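Local structure of geranyltranstransferase (Campylobacter jejuni, 3NPK) at residues I78-L82 against P83-N87; A88-R92 against G93-L97. The protein probably catalyses the condensation of geranyl diphosphate with isopentenyl diphosphate to farnesyl diphosphate, a step of isoprenoid biosynthesis. All coordinates share one frame; numbering follows the deposited sequence.

Contact 1. Residues I78-L82 against P83-N87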
ATOM      1  N   ILE A  78       4.445 -10.920   6.293  1.00  9.01           N
ATOM      2  CA  ILE A  78       3.175 -11.625   6.406  1.00  9.48           C
ATOM      3  C   ILE A  78       2.780 -12.209   5.049  1.00  9.17           C
ATOM      4  O   ILE A  78       2.411 -13.396   4.946  1.00  9.72           O
ATOM      5  CB  ILE A  78       2.068 -10.693   6.950  1.00  9.17           C
ATOM      6  CG1 ILE A  78       2.350 -10.320   8.412  1.00  9.33           C
ATOM      7  CG2 ILE A  78       0.680 -11.339   6.805  1.00 10.10           C
ATOM      8  CD1 ILE A  78       1.528  -9.128   8.941  1.00 10.26           C
ATOM      9  N   HIS A  79       2.885 -11.404   3.985  1.00  8.85           N
ATOM     10  CA  HIS A  79       2.578 -11.949   2.657  1.00  8.83           C
ATOM     11  C   HIS A  79       3.583 -13.005   2.204  1.00 10.56           C
ATOM     12  O   HIS A  79       3.187 -14.037   1.651  1.00 11.46           O
ATOM     13  CB  HIS A  79       2.391 -10.850   1.610  1.00  8.63           C
ATOM     14  CG  HIS A  79       1.067 -10.156   1.713  1.00  9.45           C
ATOM     15  ND1 HIS A  79       0.604  -9.277   0.753  1.00  9.62           N
ATOM     16  CD2 HIS A  79       0.081 -10.245   2.647  1.00  9.68           C
ATOM     17  CE1 HIS A  79      -0.594  -8.838   1.104  1.00  9.75           C
ATOM     18  NE2 HIS A  79      -0.932  -9.407   2.251  1.00  9.40           N
ATOM     19  N   ASP A  80       4.875 -12.769   2.445  1.00 10.24           N
ATOM     20  CA  ASP A  80       5.893 -13.727   2.008  1.00 11.56           C
ATOM     21  C   ASP A  80       5.729 -15.080   2.709  1.00 11.63           C
ATOM     22  O   ASP A  80       6.055 -16.121   2.134  1.00 12.91           O
ATOM     23  CB  ASP A  80       7.288 -13.193   2.280  1.00 14.80           C
ATOM     24  CG  ASP A  80       7.643 -11.987   1.415  1.00 20.88           C
ATOM     25  OD1 ASP A  80       6.827 -11.561   0.557  1.00 23.69           O
ATOM     26  OD2 ASP A  80       8.747 -11.456   1.617  1.00 24.20           O
ATOM     27  N   ASP A  81       5.187 -15.063   3.929  1.00 10.79           N
ATOM     28  CA  ASP A  81       5.018 -16.293   4.710  1.00 11.86           C
ATOM     29  C   ASP A  81       3.805 -17.123   4.264  1.00 11.74           C
ATOM     30  O   ASP A  81       3.667 -18.281   4.678  1.00 12.58           O
ATOM     31  CB  ASP A  81       4.892 -15.966   6.211  1.00 14.18           C
ATOM     32  CG  ASP A  81       6.223 -15.596   6.845  1.00 16.54           C
ATOM     33  OD1 ASP A  81       7.272 -15.881   6.229  1.00 18.54           O
ATOM     34  OD2 ASP A  81       6.222 -15.014   7.957  1.00 18.36           O
ATOM     35  N   LEU A  82       2.949 -16.554   3.410  1.00 12.34           N
ATOM     36  CA  LEU A  82       1.718 -17.235   2.980  1.00 13.10           C
ATOM     37  C   LEU A  82       2.012 -18.576   2.317  1.00 14.34           C
ATOM     38  O   LEU A  82       3.069 -18.769   1.724  1.00 14.44           O
ATOM     39  CB  LEU A  82       0.928 -16.371   2.002  1.00 12.44           C
ATOM     40  CG  LEU A  82       0.177 -15.185   2.608  1.00 13.10           C
ATOM     41  CD1 LEU A  82      -0.328 -14.274   1.488  1.00 13.26           C
ATOM     42  CD2 LEU A  82      -0.981 -15.658   3.488  1.00 15.03           C
ATOM     43  N   PRO A  83       1.063 -19.516   2.407  1.00 16.22           N
ATOM     44  CA  PRO A  83       1.271 -20.817   1.762  1.00 16.76           C
ATOM     45  C   PRO A  83       1.659 -20.720   0.287  1.00 17.23           C
ATOM     46  O   PRO A  83       2.442 -21.556  -0.172  1.00 19.47           O
ATOM     47  CB  PRO A  83      -0.089 -21.498   1.914  1.00 18.86           C
ATOM     48  CG  PRO A  83      -0.587 -20.943   3.231  1.00 18.24           C
ATOM     49  CD  PRO A  83      -0.146 -19.494   3.240  1.00 16.50           C
ATOM     50  N   ALA A  84       1.127 -19.740  -0.442  1.00 15.97           N
ATOM     51  CA  ALA A  84       1.440 -19.616  -1.875  1.00 16.67           C
ATOM     52  C   ALA A  84       2.915 -19.302  -2.094  1.00 17.44           C
ATOM     53  O   ALA A  84       3.495 -19.644  -3.128  1.00 17.70           O
ATOM     54  CB  ALA A  84       0.581 -18.533  -2.527  1.00 18.17           C
HETATM   55  N   MSE A  85       3.514 -18.630  -1.119  1.00 17.08           N
HETATM   56  CA  MSE A  85       4.913 -18.244  -1.235  1.00 16.55           C
HETATM   57  C   MSE A  85       5.804 -19.095  -0.345  1.00 17.43           C
HETATM   58  O   MSE A  85       6.009 -20.276  -0.655  1.00 19.27           O
HETATM   59  CB  MSE A  85       5.083 -16.737  -1.034  1.00 18.45           C
HETATM   60  CG  MSE A  85       4.568 -15.998  -2.264  1.00 19.01           C
HETATM   61 SE   MSE A  85       4.801 -14.085  -2.273  1.00 22.70          SE
HETATM   62  CE  MSE A  85       3.078 -13.547  -1.575  1.00 17.65           C
ATOM     63  N   ASP A  86       6.332 -18.542   0.743  1.00 16.52           N
ATOM     64  CA  ASP A  86       7.265 -19.315   1.575  1.00 19.41           C
ATOM     65  C   ASP A  86       6.576 -20.396   2.419  1.00 19.45           C
ATOM     66  O   ASP A  86       7.230 -21.340   2.863  1.00 21.46           O
ATOM     67  CB  ASP A  86       8.126 -18.417   2.478  1.00 22.57           C
ATOM     68  CG  ASP A  86       9.181 -17.634   1.716  1.00 27.44           C
ATOM     69  OD1 ASP A  86       9.430 -17.923   0.525  1.00 29.23           O
ATOM     70  OD2 ASP A  86       9.782 -16.722   2.326  1.00 29.79           O
ATOM     71  N   ASN A  87       5.271 -20.256   2.659  1.00 18.37           N
ATOM     72  CA  ASN A  87       4.536 -21.285   3.409  1.00 19.43           C
ATOM     73  C   ASN A  87       5.169 -21.543   4.778  1.00 20.08           C
ATOM     74  O   ASN A  87       5.424 -22.698   5.156  1.00 23.39           O
ATOM     75  CB  ASN A  87       4.456 -22.589   2.605  1.00 21.42           C
ATOM     76  CG  ASN A  87       3.464 -23.576   3.190  1.00 23.76           C
ATOM     77  OD1 ASN A  87       2.556 -23.196   3.928  1.00 24.22           O
ATOM     78  ND2 ASN A  87       3.626 -24.858   2.848  1.00 26.61           N
TER
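Asp-80 and Leu-82 lend their carbonyl oxygens to Met-85, Asp-86 and Asn-87 in a local turn contact, where the chain leaves the C-terminal end of helix 59-80 and curls back. Asp-86 N sits nearly in line with the Asp-80 C=O, 2.8 Å from its O, so the returning loop takes up a carbonyl near the helix end. Leu-82 O is gripped twice, by Met-85 N at 2.9 Å and Asn-87 N at 2.8 Å, which arrive from opposite faces of its plane. The first of these closes a type I turn from Leu-82 to Met-85; Pro-83 suits its second position because its ring confines phi to the range the turn needs (-52° here). Met-85, a selenomethionine, folds back along the helix end: its CB lies against Asp-80 O, and a bend at chi3 (-95°) brings CE to 3.3 Å from His-79 O. Flexible and apolar, it also reaches Gln-151 and Cys-155 of helix 147-156. Leu-82 is buried against Ala-106 of its own chain and Ile-107 of the second subunit. The spacing of Asp-80, Asp-81 and Asp-86 is that of the first aspartate-rich motif, DDxxxxD, of polyprenyl synthases, which in relatives binds magnesium ions holding the allylic diphosphate.

Contact 2. Residues A88-R92 against G93-L97. With PPV (pyrophosphate), chain C.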
ATOM      1  N   ALA A  88       5.410 -20.461   5.521  1.00 18.49           N
ATOM      2  CA  ALA A  88       6.043 -20.548   6.837  1.00 17.81           C
ATOM      3  C   ALA A  88       5.021 -20.742   7.952  1.00 18.01           C
ATOM      4  O   ALA A  88       3.977 -20.082   7.967  1.00 19.09           O
ATOM      5  CB  ALA A  88       6.867 -19.300   7.100  1.00 18.14           C
ATOM      6  N   ASP A  89       5.339 -21.622   8.898  1.00 18.32           N
ATOM      7  CA  ASP A  89       4.469 -21.866  10.040  1.00 20.16           C
ATOM      8  C   ASP A  89       4.749 -20.935  11.212  1.00 19.28           C
ATOM      9  O   ASP A  89       3.904 -20.789  12.099  1.00 19.20           O
ATOM     10  CB  ASP A  89       4.618 -23.312  10.530  1.00 22.29           C
ATOM     11  CG  ASP A  89       3.990 -24.327   9.588  1.00 25.74           C
ATOM     12  OD1 ASP A  89       3.206 -23.946   8.698  1.00 26.20           O
ATOM     13  OD2 ASP A  89       4.273 -25.529   9.757  1.00 29.08           O
ATOM     14  N   PHE A  90       5.942 -20.343  11.238  1.00 19.56           N
ATOM     15  CA  PHE A  90       6.347 -19.453  12.325  1.00 19.83           C
ATOM     16  C   PHE A  90       7.124 -18.250  11.808  1.00 17.97           C
ATOM     17  O   PHE A  90       7.807 -18.332  10.786  1.00 19.55           O
ATOM     18  CB  PHE A  90       7.239 -20.194  13.320  1.00 21.65           C
ATOM     19  CG  PHE A  90       6.568 -21.359  13.973  1.00 24.43           C
ATOM     20  CD1 PHE A  90       5.831 -21.187  15.128  1.00 25.05           C
ATOM     21  CD2 PHE A  90       6.664 -22.629  13.423  1.00 25.73           C
ATOM     22  CE1 PHE A  90       5.202 -22.259  15.727  1.00 26.72           C
ATOM     23  CE2 PHE A  90       6.041 -23.702  14.016  1.00 26.83           C
ATOM     24  CZ  PHE A  90       5.310 -23.518  15.174  1.00 27.32           C
ATOM     25  N   ARG A  91       7.015 -17.138  12.531  1.00 16.92           N
ATOM     26  CA  ARG A  91       7.754 -15.911  12.228  1.00 17.45           C
ATOM     27  C   ARG A  91       7.887 -15.121  13.533  1.00 18.23           C
ATOM     28  O   ARG A  91       6.932 -15.013  14.292  1.00 18.97           O
ATOM     29  CB  ARG A  91       7.006 -15.089  11.172  1.00 18.08           C
ATOM     30  CG  ARG A  91       7.477 -13.632  11.008  1.00 19.82           C
ATOM     31  CD  ARG A  91       8.795 -13.526  10.288  1.00 20.87           C
ATOM     32  NE  ARG A  91       8.659 -13.867   8.879  1.00 21.21           N
ATOM     33  CZ  ARG A  91       9.620 -13.702   7.979  1.00 22.49           C
ATOM     34  NH1 ARG A  91       9.399 -14.055   6.723  1.00 23.70           N
ATOM     35  NH2 ARG A  91      10.797 -13.182   8.333  1.00 23.10           N
ATOM     36  N   ARG A  92       9.074 -14.590  13.799  1.00 18.40           N
ATOM     37  CA  ARG A  92       9.310 -13.793  15.008  1.00 19.09           C
ATOM     38  C   ARG A  92       8.892 -14.528  16.292  1.00 21.10           C
ATOM     39  O   ARG A  92       8.447 -13.919  17.275  1.00 22.43           O
ATOM     40  CB  ARG A  92       8.625 -12.426  14.892  1.00 18.53           C
ATOM     41  CG  ARG A  92       9.301 -11.517  13.876  1.00 17.37           C
ATOM     42  CD  ARG A  92       8.468 -10.282  13.561  1.00 15.54           C
ATOM     43  NE  ARG A  92       9.223  -9.327  12.756  1.00 15.35           N
ATOM     44  CZ  ARG A  92       8.715  -8.191  12.280  1.00 15.60           C
ATOM     45  NH1 ARG A  92       7.453  -7.858  12.544  1.00 14.93           N
ATOM     46  NH2 ARG A  92       9.458  -7.386  11.537  1.00 16.36           N
ATOM     47  N   GLY A  93       9.045 -15.845  16.278  1.00 21.55           N
ATOM     48  CA  GLY A  93       8.853 -16.627  17.486  1.00 22.12           C
ATOM     49  C   GLY A  93       7.430 -17.079  17.767  1.00 22.24           C
ATOM     50  O   GLY A  93       7.181 -17.765  18.753  1.00 23.54           O
ATOM     51  N   ILE A  94       6.496 -16.703  16.905  1.00 21.15           N
ATOM     52  CA  ILE A  94       5.101 -17.095  17.065  1.00 20.47           C
ATOM     53  C   ILE A  94       4.583 -17.715  15.772  1.00 19.13           C
ATOM     54  O   ILE A  94       5.223 -17.594  14.728  1.00 18.98           O
ATOM     55  CB  ILE A  94       4.222 -15.879  17.433  1.00 21.60           C
ATOM     56  CG1 ILE A  94       4.357 -14.754  16.396  1.00 20.97           C
ATOM     57  CG2 ILE A  94       4.593 -15.357  18.816  1.00 23.25           C
ATOM     58  CD1 ILE A  94       3.237 -13.729  16.484  1.00 21.54           C
ATOM     59  N   PRO A  95       3.425 -18.391  15.833  1.00 18.64           N
ATOM     60  CA  PRO A  95       2.834 -18.876  14.579  1.00 16.83           C
ATOM     61  C   PRO A  95       2.535 -17.727  13.630  1.00 15.68           C
ATOM     62  O   PRO A  95       2.256 -16.611  14.051  1.00 16.91           O
ATOM     63  CB  PRO A  95       1.531 -19.542  15.031  1.00 17.25           C
ATOM     64  CG  PRO A  95       1.806 -19.960  16.447  1.00 18.49           C
ATOM     65  CD  PRO A  95       2.673 -18.851  17.014  1.00 18.90           C
ATOM     66  N   THR A  96       2.617 -18.000  12.341  1.00 14.67           N
ATOM     67  CA  THR A  96       2.240 -17.008  11.346  1.00 14.63           C
ATOM     68  C   THR A  96       0.740 -16.708  11.389  1.00 13.86           C
ATOM     69  O   THR A  96      -0.051 -17.505  11.927  1.00 14.64           O
ATOM     70  CB  THR A  96       2.650 -17.484   9.958  1.00 15.65           C
ATOM     71  OG1 THR A  96       2.309 -18.875   9.845  1.00 16.59           O
ATOM     72  CG2 THR A  96       4.152 -17.313   9.781  1.00 16.52           C
ATOM     73  N   LEU A  97       0.338 -15.557  10.847  1.00 13.62           N
ATOM     74  CA  LEU A  97      -1.071 -15.153  10.925  1.00 13.90           C
ATOM     75  C   LEU A  97      -2.015 -16.133  10.252  1.00 13.65           C
ATOM     76  O   LEU A  97      -3.157 -16.290  10.678  1.00 14.86           O
ATOM     77  CB  LEU A  97      -1.301 -13.767  10.319  1.00 14.90           C
ATOM     78  CG  LEU A  97      -0.799 -12.584  11.142  1.00 16.93           C
ATOM     79  CD1 LEU A  97      -1.141 -11.292  10.402  1.00 16.89           C
ATOM     80  CD2 LEU A  97      -1.352 -12.601  12.556  1.00 19.73           C
TER
HETATM   81  O11 PPV C 290      14.137 -10.030   7.723  1.00 34.36           O
HETATM   82  P1  PPV C 290      14.706  -9.333   9.106  1.00 30.95           P
HETATM   83  O21 PPV C 290      16.127 -10.013   9.580  1.00 31.94           O
HETATM   84  O31 PPV C 290      14.934  -7.902   8.899  1.00 32.36           O
HETATM   85  OPP PPV C 290      13.591  -9.696  10.253  1.00 25.85           O
HETATM   86  P2  PPV C 290      13.033  -8.771  11.486  1.00 20.72           P
HETATM   87  O12 PPV C 290      12.022  -9.819  12.260  1.00 21.31           O
HETATM   88  O22 PPV C 290      12.110  -7.558  10.921  1.00 20.20           O
HETATM   89  O32 PPV C 290      14.112  -8.321  12.381  1.00 20.76           O
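Backbone bonds pair Arg-91 with Ile-94 in a tight beta hairpin: Arg-91 N to Ile-94 O at 2.9 Å, and Ile-94 N to Arg-91 O at 3.1 Å. Between them runs a type I' turn, whose two central residues, Arg-92 and Gly-93, both have positive phi. Glycine suits the second place, since a CB there would press against Arg-92 O. Beyond the pair, Thr-96 N reaches Asp-89 O from above its carbonyl plane. Among side chains, the Thr-96 hydroxyl donates to Ala-88 O at 2.8 Å; its chi1 of 43° sets OG1 between backbone N and carbonyl carbon, while CG2 rests 3.9 Å from Arg-91 CB. Phe-90 turns the edge of its ring to Ile-94 O and brings CE1 to 4.2 Å from Pro-95 CG. Charge enters through Arg-92, whose chain is extended from CG to NE. Its guanidinium meets the pyrophosphate edge-on, with a nearly straight bond (175°) from NE to O12 at 2.9 Å and another from NH2 to O22 at 2.7 Å. NH1 is held by Met-34 O and Thr-74 OG1, fixing the group's rotation. Ile-94 packs on Leu-33 and Ala-37 of helix 27-37, and Arg-91 lies between that helix and Leu-77 of helix 59-80.

How the contacts relate
Leaving helix 59-80, the chain first closes the small loop of contact 1, then runs directly into the hairpin of contact 2, after which helix 97-100 begins. The two are in series, neither nested nor crossing, with centres about 11 Å apart. Asp-81 joins them: its OD1 makes a salt bridge of 2.8 Å with Arg-91 NH1, its O probably accepts a bond from Ala-88 N, and OD2 packs on Thr-96 CG2. Ile-78 of the helix also touches Leu-97 beyond the hairpin. Together they link the aspartate-rich helix end to the pyrophosphate pocket, where Lys-40 and Arg-43 join Arg-92, consistent with the isopentenyl diphosphate site of relatives.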